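Local coordinates for AAEL008620-PA odorant-binding protein (Aedes aegypti, PDB 5V13) that binds juvenile hormone III in mosquito hemolymph as a member of the odorant-binding protein family, at residues Glu213-Lys223 and Ser253-Arg261; Ala225-Gly233 and Tyr243-Ala251. One frame throughout, in Å; residues are numbered along the deposited sequence.

Interaction 1 (Glu213-Lys223 and Ser253-Arg261)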
loop_
_atom_site.group_PDB
_atom_site.type_symbol
_atom_site.label_atom_id
_atom_site.label_comp_id
_atom_site.label_asym_id
_atom_site.label_seq_id
_atom_site.Cartn_x
_atom_site.Cartn_y
_atom_site.Cartn_z
ATOM N N GLU B 213 26.766 -11.937 -8.725
ATOM C CA GLU B 213 25.923 -10.800 -8.343
ATOM C C GLU B 213 26.647 -9.877 -7.367
ATOM O O GLU B 213 26.586 -8.646 -7.503
ATOM C CB GLU B 213 24.611 -11.296 -7.732
ATOM C CG GLU B 213 23.517 -10.228 -7.598
ATOM C CD GLU B 213 22.914 -9.817 -8.949
ATOM O OE1 GLU B 213 23.064 -10.570 -9.936
ATOM O OE2 GLU B 213 22.287 -8.740 -9.022
ATOM N N ILE B 214 27.325 -10.454 -6.367
ATOM C CA ILE B 214 28.099 -9.649 -5.421
ATOM C C ILE B 214 29.175 -8.857 -6.152
ATOM O O ILE B 214 29.323 -7.645 -5.947
ATOM C CB ILE B 214 28.712 -10.541 -4.323
ATOM C CG1 ILE B 214 27.612 -11.263 -3.538
ATOM C CG2 ILE B 214 29.585 -9.692 -3.388
ATOM C CD1 ILE B 214 28.103 -12.470 -2.711
ATOM N N ARG B 215 29.965 -9.533 -6.999
ATOM C CA ARG B 215 31.011 -8.826 -7.736
ATOM C C ARG B 215 30.421 -7.704 -8.593
ATOM O O ARG B 215 30.944 -6.586 -8.611
ATOM C CB ARG B 215 31.811 -9.808 -8.596
ATOM C CG ARG B 215 32.931 -9.146 -9.397
ATOM C CD ARG B 215 33.781 -10.181 -10.123
ATOM N NE ARG B 215 32.984 -10.969 -11.057
ATOM C CZ ARG B 215 32.674 -12.254 -10.886
ATOM N NH1 ARG B 215 33.106 -12.913 -9.817
ATOM N NH2 ARG B 215 31.935 -12.881 -11.793
ATOM N N ARG B 216 29.320 -7.984 -9.291
ATOM C CA ARG B 216 28.651 -6.973 -10.107
ATOM C C ARG B 216 28.293 -5.732 -9.286
ATOM O O ARG B 216 28.550 -4.599 -9.705
ATOM C CB ARG B 216 27.412 -7.611 -10.740
ATOM C CG ARG B 216 26.438 -6.703 -11.453
ATOM C CD ARG B 216 25.258 -7.551 -11.955
ATOM N NE ARG B 216 23.961 -6.903 -11.773
ATOM C CZ ARG B 216 23.182 -6.487 -12.768
ATOM N NH1 ARG B 216 23.559 -6.660 -14.029
ATOM N NH2 ARG B 216 22.018 -5.905 -12.505
ATOM N N ASP B 217 27.721 -5.930 -8.095
ATOM C CA ASP B 217 27.332 -4.787 -7.271
ATOM C C ASP B 217 28.546 -4.072 -6.693
ATOM O O ASP B 217 28.542 -2.841 -6.571
ATOM C CB ASP B 217 26.384 -5.240 -6.163
ATOM C CG ASP B 217 25.000 -5.554 -6.692
ATOM O OD1 ASP B 217 24.712 -5.137 -7.838
ATOM O OD2 ASP B 217 24.202 -6.186 -5.968
ATOM N N TYR B 218 29.597 -4.818 -6.329
ATOM C CA TYR B 218 30.818 -4.162 -5.868
ATOM C C TYR B 218 31.407 -3.293 -6.969
ATOM O O TYR B 218 31.759 -2.131 -6.735
ATOM C CB TYR B 218 31.842 -5.195 -5.385
ATOM C CG TYR B 218 31.828 -5.387 -3.875
ATOM C CD1 TYR B 218 30.784 -6.071 -3.259
ATOM C CD2 TYR B 218 32.844 -4.871 -3.072
ATOM C CE1 TYR B 218 30.748 -6.240 -1.885
ATOM C CE2 TYR B 218 32.824 -5.038 -1.687
ATOM C CZ TYR B 218 31.771 -5.730 -1.103
ATOM O OH TYR B 218 31.718 -5.904 0.265
ATOM N N GLU B 219 31.487 -3.832 -8.190
ATOM C CA GLU B 219 32.080 -3.081 -9.296
ATOM C C GLU B 219 31.251 -1.843 -9.642
ATOM O O GLU B 219 31.808 -0.761 -9.861
ATOM C CB GLU B 219 32.244 -3.996 -10.511
ATOM C CG GLU B 219 33.323 -5.065 -10.323
ATOM C CD GLU B 219 33.401 -6.058 -11.477
ATOM O OE1 GLU B 219 34.257 -6.969 -11.421
ATOM O OE2 GLU B 219 32.605 -5.936 -12.433
ATOM N N ALA B 220 29.919 -1.974 -9.670
ATOM C CA ALA B 220 29.067 -0.829 -9.985
ATOM C C ALA B 220 29.190 0.276 -8.943
ATOM O O ALA B 220 29.031 1.458 -9.271
ATOM C CB ALA B 220 27.608 -1.272 -10.108
ATOM N N ALA B 221 29.463 -0.081 -7.688
ATOM C CA ALA B 221 29.680 0.906 -6.637
ATOM C C ALA B 221 31.083 1.499 -6.659
ATOM O O ALA B 221 31.366 2.414 -5.874
ATOM C CB ALA B 221 29.414 0.279 -5.268
ATOM N N GLY B 222 31.961 1.005 -7.530
ATOM C CA GLY B 222 33.337 1.461 -7.554
ATOM C C GLY B 222 34.229 0.821 -6.516
ATOM O O GLY B 222 35.281 1.383 -6.187
ATOM N N LYS B 223 33.840 -0.338 -5.984
ATOM C CA LYS B 223 34.589 -1.030 -4.942
ATOM C C LYS B 223 35.135 -2.371 -5.414
ATOM O O LYS B 223 35.452 -3.232 -4.586
ATOM C CB LYS B 223 33.712 -1.236 -3.709
ATOM C CG LYS B 223 33.072 0.025 -3.182
ATOM C CD LYS B 223 34.122 0.995 -2.670
ATOM C CE LYS B 223 33.492 2.300 -2.238
ATOM N NZ LYS B 223 34.525 3.335 -1.943
ATOM N N SER B 253 33.497 -0.228 2.699
ATOM C CA SER B 253 33.136 -0.625 1.339
ATOM C C SER B 253 31.836 -1.417 1.317
ATOM O O SER B 253 30.982 -1.196 0.446
ATOM C CB SER B 253 34.258 -1.439 0.696
ATOM O OG SER B 253 35.385 -0.627 0.436
ATOM N N LEU B 254 31.666 -2.351 2.259
ATOM C CA LEU B 254 30.437 -3.142 2.277
ATOM C C LEU B 254 29.211 -2.261 2.496
ATOM O O LEU B 254 28.183 -2.447 1.836
ATOM C CB LEU B 254 30.512 -4.231 3.347
ATOM C CG LEU B 254 29.235 -5.052 3.548
ATOM C CD1 LEU B 254 28.798 -5.716 2.231
ATOM C CD2 LEU B 254 29.451 -6.097 4.652
ATOM N N VAL B 255 29.294 -1.289 3.411
ATOM C CA VAL B 255 28.157 -0.389 3.602
ATOM C C VAL B 255 27.875 0.380 2.318
ATOM O O VAL B 255 26.718 0.518 1.897
ATOM C CB VAL B 255 28.402 0.559 4.790
ATOM C CG1 VAL B 255 27.348 1.655 4.818
ATOM C CG2 VAL B 255 28.354 -0.208 6.105
ATOM N N ALA B 256 28.932 0.859 1.657
ATOM C CA ALA B 256 28.759 1.623 0.425
ATOM C C ALA B 256 28.069 0.796 -0.651
ATOM O O ALA B 256 27.157 1.287 -1.330
ATOM C CB ALA B 256 30.114 2.127 -0.071
ATOM N N VAL B 257 28.484 -0.465 -0.821
ATOM C CA VAL B 257 27.894 -1.306 -1.857
ATOM C C VAL B 257 26.424 -1.570 -1.562
ATOM O O VAL B 257 25.576 -1.472 -2.457
ATOM C CB VAL B 257 28.678 -2.624 -2.011
ATOM C CG1 VAL B 257 27.940 -3.560 -2.969
ATOM C CG2 VAL B 257 30.106 -2.370 -2.497
ATOM N N ILE B 258 26.100 -1.918 -0.309
ATOM C CA ILE B 258 24.712 -2.179 0.062
ATOM C C ILE B 258 23.848 -0.953 -0.205
ATOM O O ILE B 258 22.729 -1.064 -0.726
ATOM C CB ILE B 258 24.628 -2.623 1.539
ATOM C CG1 ILE B 258 25.261 -4.011 1.706
ATOM C CG2 ILE B 258 23.175 -2.606 2.040
ATOM C CD1 ILE B 258 25.318 -4.509 3.155
ATOM N N ARG B 259 24.351 0.232 0.141
ATOM C CA ARG B 259 23.601 1.462 -0.096
ATOM C C ARG B 259 23.379 1.690 -1.583
ATOM O O ARG B 259 22.273 2.041 -2.007
ATOM C CB ARG B 259 24.336 2.657 0.511
ATOM C CG ARG B 259 23.851 3.066 1.898
ATOM C CD ARG B 259 24.325 4.481 2.300
ATOM N NE ARG B 259 23.589 5.551 1.620
ATOM C CZ ARG B 259 22.432 6.068 2.042
ATOM N NH1 ARG B 259 21.856 5.617 3.153
ATOM N NH2 ARG B 259 21.844 7.037 1.344
ATOM N N ASP B 260 24.423 1.483 -2.387
ATOM C CA ASP B 260 24.331 1.695 -3.828
ATOM C C ASP B 260 23.324 0.748 -4.470
ATOM O O ASP B 260 22.469 1.180 -5.253
ATOM C CB ASP B 260 25.712 1.518 -4.458
ATOM C CG ASP B 260 25.742 1.938 -5.910
ATOM O OD1 ASP B 260 25.653 3.151 -6.159
ATOM O OD2 ASP B 260 25.846 1.064 -6.793
ATOM N N ARG B 261 23.413 -0.555 -4.153
ATOM C CA ARG B 261 22.445 -1.511 -4.693
ATOM C C ARG B 261 21.045 -1.200 -4.190
ATOM O O ARG B 261 20.073 -1.272 -4.953
ATOM C CB ARG B 261 22.841 -2.953 -4.316
ATOM C CG ARG B 261 21.852 -4.048 -4.762
ATOM C CD ARG B 261 21.601 -4.036 -6.288
ATOM N NE ARG B 261 20.498 -4.909 -6.690
ATOM C CZ ARG B 261 20.591 -6.230 -6.818
ATOM N NH1 ARG B 261 21.740 -6.835 -6.555
ATOM N NH2 ARG B 261 19.529 -6.951 -7.182
HETATM O O HOH W 1 26.108 -1.685 -6.179
HETATM O O HOH W 2 26.032 2.197 -9.170
#
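The Tyr218 ring carries Val257 on one face: CG2 of Val257 stands 3.6 Å from the ring centroid and only 6° off the normal, a CH-pi contact, while Lys223 O lies at the ring edge, in its plane. The phenol reaches on to Leu254, whose CD1 is 3.5 Å from Tyr218 OH. The other flat group, the Arg261 guanidinium, receives Asp217 at its edge: NH1 of Arg261 donates to the syn lone pair of Asp217 OD2 at 2.6 Å, with an N-H...O angle of 150°. Glu213 OE2 adds a salt bridge to the same NH1 at 3.2 Å from an oblique direction. Arg261 can meet both acids because its CG is anti to the backbone N (chi1 177°) and the chain then bends at chi2. Trp202 also donates to Asp217 OD2 and Arg35 pairs with Glu213, which probably stabilises both carboxylates as anions. Farther along, Asp260 OD2 accepts from two waters, one also donating to Asp217 O, the other to Ala220 O. Beyond the Schellman motif that closes helix 211-220 at Gly222, Lys223 lays its aliphatic chain along Val257, its CD 3.7 Å from Ser253 OG. With segment axes that approach to 9.0 Å and cross nearly at right angles, this is a crossed helix pair, in keeping with a mainly helical odorant-binding protein fold.

Interaction 2 (Ala225-Gly233 and Tyr243-Ala251)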
loop_
_atom_site.group_PDB
_atom_site.type_symbol
_atom_site.label_atom_id
_atom_site.label_comp_id
_atom_site.label_asym_id
_atom_site.label_seq_id
_atom_site.Cartn_x
_atom_site.Cartn_y
_atom_site.Cartn_z
ATOM N N ALA B 225 37.934 -4.254 -6.159
ATOM C CA ALA B 225 39.382 -4.246 -5.999
ATOM C C ALA B 225 39.930 -5.669 -6.013
ATOM O O ALA B 225 39.195 -6.653 -5.889
ATOM C CB ALA B 225 39.783 -3.529 -4.704
ATOM N N ALA B 226 41.254 -5.767 -6.171
ATOM C CA ALA B 226 41.903 -7.075 -6.220
ATOM C C ALA B 226 41.830 -7.788 -4.872
ATOM O O ALA B 226 41.684 -9.016 -4.822
ATOM C CB ALA B 226 43.356 -6.926 -6.676
ATOM N N ASP B 227 41.921 -7.040 -3.765
ATOM C CA ASP B 227 41.825 -7.646 -2.443
ATOM C C ASP B 227 40.389 -7.951 -2.029
ATOM O O ASP B 227 40.115 -8.072 -0.830
ATOM C CB ASP B 227 42.508 -6.764 -1.393
ATOM C CG ASP B 227 43.760 -7.422 -0.812
ATOM O OD1 ASP B 227 44.114 -8.529 -1.275
ATOM O OD2 ASP B 227 44.386 -6.840 0.104
ATOM N N MET B 228 39.471 -8.070 -2.988
ATOM C CA MET B 228 38.203 -8.741 -2.744
ATOM C C MET B 228 38.284 -10.230 -3.043
ATOM O O MET B 228 37.464 -10.997 -2.529
ATOM C CB MET B 228 37.083 -8.110 -3.578
ATOM C CG MET B 228 36.673 -6.721 -3.110
ATOM S SD MET B 228 36.214 -6.667 -1.361
ATOM C CE MET B 228 34.817 -7.786 -1.317
ATOM N N ALA B 229 39.247 -10.640 -3.866
ATOM C CA ALA B 229 39.617 -12.043 -4.076
ATOM C C ALA B 229 38.403 -12.784 -4.635
ATOM O O ALA B 229 37.835 -12.340 -5.645
ATOM C CB ALA B 229 40.193 -12.599 -2.778
ATOM N N ASP B 230 37.978 -13.891 -4.035
ATOM C CA ASP B 230 36.887 -14.700 -4.555
ATOM C C ASP B 230 35.510 -14.107 -4.274
ATOM O O ASP B 230 34.504 -14.752 -4.593
ATOM C CB ASP B 230 36.968 -16.115 -3.970
ATOM C CG ASP B 230 36.754 -16.140 -2.462
ATOM O OD1 ASP B 230 36.991 -15.101 -1.805
ATOM O OD2 ASP B 230 36.342 -17.197 -1.934
ATOM N N TYR B 231 35.438 -12.907 -3.690
ATOM C CA TYR B 231 34.169 -12.297 -3.282
ATOM C C TYR B 231 33.370 -13.214 -2.359
ATOM O O TYR B 231 32.137 -13.235 -2.402
ATOM C CB TYR B 231 33.326 -11.880 -4.493
ATOM C CG TYR B 231 33.817 -10.600 -5.118
ATOM C CD1 TYR B 231 33.387 -9.364 -4.644
ATOM C CD2 TYR B 231 34.734 -10.622 -6.163
ATOM C CE1 TYR B 231 33.855 -8.185 -5.201
ATOM C CE2 TYR B 231 35.203 -9.449 -6.727
ATOM C CZ TYR B 231 34.759 -8.233 -6.241
ATOM O OH TYR B 231 35.230 -7.064 -6.802
ATOM N N CYS B 232 34.080 -13.978 -1.520
ATOM C CA CYS B 232 33.482 -14.788 -0.461
ATOM C C CYS B 232 32.672 -15.957 -1.014
ATOM O O CYS B 232 31.767 -16.461 -0.350
ATOM C CB CYS B 232 32.624 -13.928 0.487
ATOM S SG CYS B 232 33.612 -12.783 1.508
ATOM N N GLY B 233 32.994 -16.413 -2.227
ATOM C CA GLY B 233 32.394 -17.635 -2.733
ATOM C C GLY B 233 32.730 -18.856 -1.910
ATOM O O GLY B 233 31.984 -19.843 -1.939
ATOM N N TYR B 243 28.027 -12.199 5.352
ATOM C CA TYR B 243 28.207 -10.848 5.876
ATOM C C TYR B 243 29.549 -10.701 6.585
ATOM O O TYR B 243 30.307 -9.764 6.305
ATOM C CB TYR B 243 27.052 -10.494 6.813
ATOM C CG TYR B 243 27.235 -9.172 7.535
ATOM C CD1 TYR B 243 26.890 -7.972 6.928
ATOM C CD2 TYR B 243 27.772 -9.131 8.819
ATOM C CE1 TYR B 243 27.063 -6.756 7.592
ATOM C CE2 TYR B 243 27.950 -7.932 9.488
ATOM C CZ TYR B 243 27.590 -6.751 8.872
ATOM O OH TYR B 243 27.766 -5.564 9.539
ATOM N N ASN B 244 29.877 -11.635 7.491
ATOM C CA ASN B 244 31.155 -11.566 8.196
ATOM C C ASN B 244 32.328 -11.641 7.226
ATOM O O ASN B 244 33.342 -10.957 7.410
ATOM C CB ASN B 244 31.261 -12.688 9.237
ATOM C CG ASN B 244 30.371 -12.458 10.454
ATOM O OD1 ASN B 244 29.969 -11.337 10.738
ATOM N ND2 ASN B 244 30.076 -13.528 11.183
ATOM N N CYS B 245 32.214 -12.464 6.184
ATOM C CA CYS B 245 33.320 -12.580 5.239
ATOM C C CYS B 245 33.506 -11.280 4.456
ATOM O O CYS B 245 34.634 -10.801 4.309
ATOM C CB CYS B 245 33.091 -13.768 4.306
ATOM S SG CYS B 245 34.368 -13.967 3.010
ATOM N N LEU B 246 32.413 -10.680 3.972
ATOM C CA LEU B 246 32.525 -9.434 3.216
ATOM C C LEU B 246 32.990 -8.281 4.099
ATOM O O LEU B 246 33.843 -7.487 3.688
ATOM C CB LEU B 246 31.188 -9.087 2.557
ATOM C CG LEU B 246 30.728 -9.996 1.412
ATOM C CD1 LEU B 246 29.317 -9.653 0.990
ATOM C CD2 LEU B 246 31.683 -9.907 0.213
ATOM N N ARG B 247 32.432 -8.160 5.307
ATOM C CA ARG B 247 32.830 -7.068 6.188
ATOM C C ARG B 247 34.312 -7.148 6.540
ATOM O O ARG B 247 34.973 -6.112 6.671
ATOM C CB ARG B 247 31.966 -7.067 7.452
ATOM C CG ARG B 247 32.310 -5.949 8.426
ATOM C CD ARG B 247 31.319 -5.824 9.572
ATOM N NE ARG B 247 31.755 -4.781 10.492
ATOM C CZ ARG B 247 30.957 -4.145 11.342
ATOM N NH1 ARG B 247 29.663 -4.442 11.401
ATOM N NH2 ARG B 247 31.457 -3.208 12.131
ATOM N N ASP B 248 34.865 -8.361 6.646
ATOM C CA ASP B 248 36.291 -8.506 6.938
ATOM C C ASP B 248 37.186 -8.043 5.795
ATOM O O ASP B 248 38.394 -7.869 6.000
ATOM C CB ASP B 248 36.630 -9.961 7.263
ATOM C CG ASP B 248 36.345 -10.322 8.706
ATOM O OD1 ASP B 248 36.250 -9.409 9.556
ATOM O OD2 ASP B 248 36.235 -11.532 8.993
ATOM N N LYS B 249 36.642 -7.876 4.596
ATOM C CA LYS B 249 37.408 -7.337 3.484
ATOM C C LYS B 249 37.266 -5.826 3.358
ATOM O O LYS B 249 37.883 -5.230 2.471
ATOM C CB LYS B 249 36.985 -8.031 2.184
ATOM C CG LYS B 249 37.359 -9.511 2.181
ATOM C CD LYS B 249 36.944 -10.222 0.912
ATOM C CE LYS B 249 37.899 -11.374 0.609
ATOM N NZ LYS B 249 38.067 -12.289 1.766
ATOM N N GLY B 250 36.470 -5.198 4.221
ATOM C CA GLY B 250 36.354 -3.751 4.246
ATOM C C GLY B 250 34.958 -3.315 4.644
ATOM O O GLY B 250 34.026 -3.400 3.834
ATOM N N ALA B 251 34.792 -2.865 5.891
ATOM C CA ALA B 251 33.451 -2.583 6.398
ATOM C C ALA B 251 32.831 -1.380 5.694
ATOM O O ALA B 251 31.659 -1.417 5.300
ATOM C CB ALA B 251 33.495 -2.362 7.910
HETATM O O HOH W 3 40.307 -6.463 1.361
#
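The backbones of segments 225-233 and 243-251 come closest at two places: CA of Met228 is 6.4 Å from CA of Lys249, and CA of Cys232 is 6.1 Å from CA of Cys245. A disulfide ties a loop with two overlapping beta turns to helix 239-247. The loop folds through a type II' turn from Met228 to Tyr231 and a type I' turn from Asp230 to Gly233, whereas helix 239-247 gives way to a type I turn ending at Gly250. An Asx turn tightens the loop, Cys232 N donating to Asp230 OD1 from above the carboxylate plane. The covalent link joins Cys232 SG to Cys245 SG with chi3 at -92°, near the relaxed right angle of a disulfide. The half-cystines enter it differently: in Cys245 the sulfur is anti to the backbone N (chi1 177°), whereas in Cys232 it is anti to the carbonyl carbon. Leu246 crosses the Met228 side chain at about a right angle and places its CD2 3.7 Å from Cys232 SG and 4.1 Å from Met228 CE, so one methyl group touches both the disulfide sulfur and the methionine methyl. Leu246 also rests on Tyr218 of helix 211-220 and on Leu254 of helix 251-264, joining helix 239-247 to both neighbouring helices. Lys249 runs its aliphatic chain past Met228, its CB 3.9 Å from Met228 SD and its CE close to the Met228 carbonyl oxygen. Beside this pair, a single water donates to the backbone oxygens of both Asp227 and Lys249.

In the fold
Interaction 2 is nested along the chain inside the loop closed by interaction 1, and their centres lie 11 Å apart. Tyr218 is the main go-between: its CE2 is 3.4 Å from Met228 CE, and its CB is 3.6 Å from Tyr231 CE1. A second seam joins helices 251-264 and 239-247, where Leu254 CD2 comes within 3.7 Å of Arg247 N. The loop thus packs on helix 211-220, while helix 239-247 reaches helix 251-264. Both contacts lie off the chain's centre on the same side, about 20 and 25 Å from it (centre to centre), and none of their residues belongs to the pocket that holds juvenile hormone III, lined by residues such as Tyr129 and Trp278.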